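Local coordinates for protein epidermin modifying enzyme EPID (Staphylococcus epidermidis, PDB 1G63) that catalyses the FMN-dependent oxidative decarboxylation of the C-terminal cysteine of the epidermin precursor peptide, forming a carbon-carbon double bond, at the flavin mononucleotide site. Coordinates in Å, arbitrary orientation; residue numbers count along the deposited sequence, not the author numbering. Chains: chain A/B/C, Epidermin modifying enzyme EPID.

The flavin mononucleotide site. Residues chain A 10-13, 37, 39, 43, 83-86, 115-116, 120; chain B 63-65, 67, 95-97, 101; chain C 51. With FMN (flavin mononucleotide), chain D.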
# COMPACT_ATOMS: atom_id res chain seq x y z
N THR A 10 -22.15 -5.64 -19.93
CA THR A 10 -21.60 -6.74 -19.17
C THR A 10 -20.31 -7.27 -19.80
O THR A 10 -19.95 -6.90 -20.93
CB THR A 10 -22.63 -7.87 -19.02
OG1 THR A 10 -22.90 -8.46 -20.31
CG2 THR A 10 -23.93 -7.32 -18.44
N ALA A 11 -19.62 -8.14 -19.06
CA ALA A 11 -18.35 -8.72 -19.46
C ALA A 11 -18.34 -9.64 -20.69
O ALA A 11 -17.92 -10.80 -20.62
CB ALA A 11 -17.73 -9.43 -18.27
N SER A 12 -18.81 -9.10 -21.80
CA SER A 12 -18.82 -9.81 -23.06
C SER A 12 -17.67 -9.20 -23.84
O SER A 12 -17.40 -8.01 -23.71
CB SER A 12 -20.13 -9.55 -23.81
OG SER A 12 -19.95 -9.77 -25.20
N ILE A 13 -17.00 -10.01 -24.65
CA ILE A 13 -15.87 -9.53 -25.43
C ILE A 13 -16.23 -8.30 -26.26
O ILE A 13 -15.40 -7.41 -26.48
CB ILE A 13 -15.32 -10.64 -26.37
CG1 ILE A 13 -14.10 -10.13 -27.14
CG2 ILE A 13 -16.42 -11.10 -27.31
CD1 ILE A 13 -12.96 -9.65 -26.25
N SER A 37 -20.78 -3.70 -15.55
CA SER A 37 -20.72 -4.74 -14.54
C SER A 37 -19.27 -4.74 -14.06
O SER A 37 -18.36 -4.40 -14.80
CB SER A 37 -21.07 -6.10 -15.16
OG SER A 37 -20.02 -6.60 -15.96
N SER A 39 -17.04 -6.99 -13.71
CA SER A 39 -16.16 -7.77 -14.58
C SER A 39 -15.85 -7.13 -15.93
O SER A 39 -14.79 -7.37 -16.50
CB SER A 39 -16.75 -9.16 -14.82
OG SER A 39 -16.84 -9.90 -13.62
N PHE A 43 -12.05 -5.49 -19.36
CA PHE A 43 -11.96 -5.46 -20.81
C PHE A 43 -11.69 -4.08 -21.36
O PHE A 43 -11.09 -3.93 -22.42
CB PHE A 43 -13.26 -5.97 -21.44
CG PHE A 43 -13.55 -7.41 -21.17
CD1 PHE A 43 -13.80 -7.85 -19.88
CD2 PHE A 43 -13.60 -8.33 -22.20
CE1 PHE A 43 -14.10 -9.18 -19.62
CE2 PHE A 43 -13.90 -9.66 -21.96
CZ PHE A 43 -14.16 -10.09 -20.66
N SER A 83 -24.39 -10.79 -21.14
CA SER A 83 -23.71 -12.06 -20.90
C SER A 83 -24.67 -13.13 -20.40
O SER A 83 -25.74 -12.83 -19.87
CB SER A 83 -22.60 -11.88 -19.87
OG SER A 83 -23.14 -11.46 -18.62
N ALA A 84 -24.29 -14.39 -20.58
CA ALA A 84 -25.11 -15.49 -20.11
C ALA A 84 -25.30 -15.33 -18.60
O ALA A 84 -26.41 -15.49 -18.07
CB ALA A 84 -24.43 -16.81 -20.40
N ASN A 85 -24.22 -14.98 -17.92
CA ASN A 85 -24.25 -14.78 -16.47
C ASN A 85 -25.28 -13.77 -15.99
O ASN A 85 -26.07 -14.06 -15.08
CB ASN A 85 -22.87 -14.37 -15.96
CG ASN A 85 -22.86 -14.08 -14.47
OD1 ASN A 85 -22.59 -12.96 -14.04
ND2 ASN A 85 -23.16 -15.10 -13.66
N THR A 86 -25.29 -12.57 -16.58
CA THR A 86 -26.24 -11.55 -16.16
C THR A 86 -27.68 -11.93 -16.55
O THR A 86 -28.62 -11.68 -15.79
CB THR A 86 -25.85 -10.17 -16.74
OG1 THR A 86 -24.73 -9.66 -16.00
CG2 THR A 86 -27.00 -9.17 -16.63
N ASN A 115 -25.17 -11.99 -26.05
CA ASN A 115 -23.94 -12.10 -26.82
C ASN A 115 -23.02 -13.06 -26.09
O ASN A 115 -22.63 -12.82 -24.95
CB ASN A 115 -23.24 -10.76 -27.00
CG ASN A 115 -22.02 -10.88 -27.90
OD1 ASN A 115 -20.88 -10.81 -27.44
ND2 ASN A 115 -22.26 -11.09 -29.18
N MET A 116 -22.69 -14.15 -26.78
CA MET A 116 -21.82 -15.18 -26.22
C MET A 116 -21.49 -16.17 -27.34
O MET A 116 -22.08 -16.13 -28.42
CB MET A 116 -22.53 -15.92 -25.10
CG MET A 116 -23.82 -16.60 -25.56
SD MET A 116 -24.87 -17.24 -24.23
CE MET A 116 -25.77 -15.74 -23.80
N MET A 120 -22.19 -21.68 -25.55
CA MET A 120 -22.77 -21.22 -24.29
C MET A 120 -24.26 -21.01 -24.50
O MET A 120 -25.07 -21.26 -23.60
CB MET A 120 -22.14 -19.89 -23.85
CG MET A 120 -20.66 -19.96 -23.50
SD MET A 120 -19.99 -18.33 -23.07
CE MET A 120 -20.78 -18.05 -21.49
N PRO B 63 -6.79 -12.61 -15.92
CA PRO B 63 -8.22 -12.28 -15.95
C PRO B 63 -8.92 -12.52 -17.29
O PRO B 63 -10.15 -12.53 -17.35
CB PRO B 63 -8.25 -10.81 -15.55
CG PRO B 63 -7.02 -10.63 -14.74
CD PRO B 63 -6.01 -11.42 -15.53
N LEU B 64 -8.15 -12.69 -18.36
CA LEU B 64 -8.74 -12.91 -19.68
C LEU B 64 -8.56 -14.32 -20.24
O LEU B 64 -8.43 -14.52 -21.44
CB LEU B 64 -8.17 -11.89 -20.69
CG LEU B 64 -8.47 -10.40 -20.50
CD1 LEU B 64 -9.95 -10.20 -20.25
CD2 LEU B 64 -7.68 -9.85 -19.31
N LEU B 65 -8.57 -15.31 -19.35
CA LEU B 65 -8.43 -16.71 -19.74
C LEU B 65 -9.62 -17.11 -20.62
O LEU B 65 -10.77 -16.77 -20.32
CB LEU B 65 -8.37 -17.57 -18.47
CG LEU B 65 -7.22 -18.55 -18.26
CD1 LEU B 65 -5.98 -18.13 -19.02
CD2 LEU B 65 -6.94 -18.65 -16.77
N HIS B 67 -12.27 -19.38 -21.52
CA HIS B 67 -13.03 -20.51 -20.99
C HIS B 67 -13.50 -21.50 -22.06
O HIS B 67 -13.65 -22.69 -21.79
CB HIS B 67 -14.24 -20.00 -20.20
CG HIS B 67 -15.14 -19.11 -20.99
ND1 HIS B 67 -16.28 -19.57 -21.62
CD2 HIS B 67 -15.04 -17.80 -21.31
CE1 HIS B 67 -16.84 -18.58 -22.29
NE2 HIS B 67 -16.11 -17.49 -22.12
N CYS B 95 -22.88 -17.88 -13.72
CA CYS B 95 -21.46 -18.04 -13.97
C CYS B 95 -20.70 -16.74 -13.71
O CYS B 95 -20.25 -16.07 -14.64
CB CYS B 95 -21.24 -18.54 -15.41
SG CYS B 95 -22.35 -17.79 -16.63
N ASP B 96 -20.55 -16.41 -12.43
CA ASP B 96 -19.87 -15.17 -12.03
C ASP B 96 -18.38 -15.28 -11.70
O ASP B 96 -17.79 -14.32 -11.20
CB ASP B 96 -20.63 -14.52 -10.86
CG ASP B 96 -20.81 -15.44 -9.67
OD1 ASP B 96 -20.25 -16.56 -9.66
OD2 ASP B 96 -21.51 -15.04 -8.74
N ASN B 97 -17.77 -16.43 -11.97
CA ASN B 97 -16.34 -16.62 -11.79
C ASN B 97 -15.89 -17.61 -12.88
O ASN B 97 -16.73 -18.22 -13.53
CB ASN B 97 -15.99 -17.13 -10.37
CG ASN B 97 -16.69 -18.42 -10.00
OD1 ASN B 97 -16.83 -19.33 -10.83
ND2 ASN B 97 -17.12 -18.52 -8.74
N THR B 101 -18.08 -20.36 -14.94
CA THR B 101 -18.30 -20.04 -16.36
C THR B 101 -17.88 -21.25 -17.21
O THR B 101 -18.47 -21.53 -18.26
CB THR B 101 -17.47 -18.81 -16.81
OG1 THR B 101 -17.98 -17.64 -16.17
CG2 THR B 101 -17.55 -18.62 -18.32
N LEU C 51 -5.84 -10.22 -27.28
CA LEU C 51 -6.82 -11.11 -27.89
C LEU C 51 -6.87 -10.99 -29.40
O LEU C 51 -7.44 -11.84 -30.07
CB LEU C 51 -8.21 -10.83 -27.30
CG LEU C 51 -8.33 -11.02 -25.78
CD1 LEU C 51 -9.67 -10.48 -25.30
CD2 LEU C 51 -8.18 -12.50 -25.44
N1 FMN D . -19.47 -14.27 -21.42
C2 FMN D . -20.56 -14.05 -22.24
O2 FMN D . -21.69 -14.26 -21.91
N3 FMN D . -20.33 -13.57 -23.55
C4 FMN D . -19.13 -13.29 -24.10
O4 FMN D . -19.05 -12.91 -25.27
C4A FMN D . -17.96 -13.55 -23.24
N5 FMN D . -16.73 -13.27 -23.67
C5A FMN D . -15.69 -13.35 -22.79
C6 FMN D . -14.35 -12.95 -23.22
C7 FMN D . -13.23 -13.13 -22.45
C7M FMN D . -11.84 -12.68 -22.93
C8 FMN D . -13.40 -13.54 -21.04
C8M FMN D . -12.22 -13.62 -20.10
C9 FMN D . -14.67 -13.95 -20.62
C9A FMN D . -15.81 -13.88 -21.44
N10 FMN D . -17.13 -14.27 -21.06
C10 FMN D . -18.23 -14.03 -21.87
C1' FMN D . -17.37 -14.78 -19.69
C2' FMN D . -17.82 -13.62 -18.77
O2' FMN D . -16.89 -12.53 -18.69
C3' FMN D . -18.06 -14.14 -17.36
O3' FMN D . -19.13 -15.13 -17.39
C4' FMN D . -18.41 -13.09 -16.32
O4' FMN D . -18.43 -13.68 -14.99
C5' FMN D . -19.72 -12.37 -16.57
O5' FMN D . -19.91 -11.31 -15.60
P FMN D . -20.96 -10.15 -15.76
O1P FMN D . -22.28 -10.80 -15.92
O2P FMN D . -20.58 -9.29 -16.92
O3P FMN D . -20.86 -9.34 -14.42
O HOH W 1 -21.52 -14.98 -18.83
O HOH W 2 -19.21 -8.44 -12.66
O HOH W 3 -23.31 -9.10 -13.42
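Backbone groups of A:Ala11, A:Ala84 and A:Asn115, in or beside loops of the Rossmann-like fold, read both ends of the FMN in this flavoprotein of the homo-oligomeric Cys decarboxylase (HFCD) family: from an extended backbone, A:Asn115 O accepts from flavin N3 at 2.8 Å, on a carbonyl lone pair, A:Ala84 N, in the first turn of helix 84-91, gives its N-H to pyrimidine O2, and A:Ala11 N meets phosphate O2P at 2.6 Å. Chains A, B and C of the homododecamer build the site together, an example of a pocket shared among subunits. Short hydroxyl side chains of chain A grip the phosphate. A:Ser37 OG joins A:Ala11 N on O2P, while A:Ser83 OG, turned into the crowded position between its backbone N and carbonyl carbon (chi1 62°), shares O1P with A:Thr86 OG1, which approaches to 2.7 Å. A:Ser83 OG also receives the A:Thr86 N-H, which would fix its rotation. A:Asn85, CG anti to its backbone N, is modelled with acceptor against acceptor, OD1 2.9 Å from FMN O1P, and donor against donor, ND2 2.8 Å from B:Cys95 N; the amide is probably turned over, its NH2 on the phosphate and its oxygen accepting from the B:Cys95 N-H. A:Ser12 OG makes a long bond to O4 and a shorter one, 2.6 Å, to a lone pair of A:Asn115 OD1, so A:Asn115 positions the A:Ser12 hydroxyl. Two subunits share the ribityl chain: A:Ala11 O takes O2', B:Cys95 O accepts from O4' on a lone pair and from O3' nearly along its C=O axis, and B:Thr101 OG1 also bonds O3'. The active-site B:His67 meets the isoalloxazine edge-to-face, NE2 3.5 Å from N10; B:Thr101 CG2 lies over one imidazole face, toward its rim, and A:Met120 meets B:His67 tip to tip. Toward the dimethylbenzene end, A:Phe43 directs its CE2-CZ edge at the ring, planes 73° apart, with B:Leu64 CD1 over the phenyl centre, and C:Leu51 CD1 comes 3.9 Å from methyl C7M.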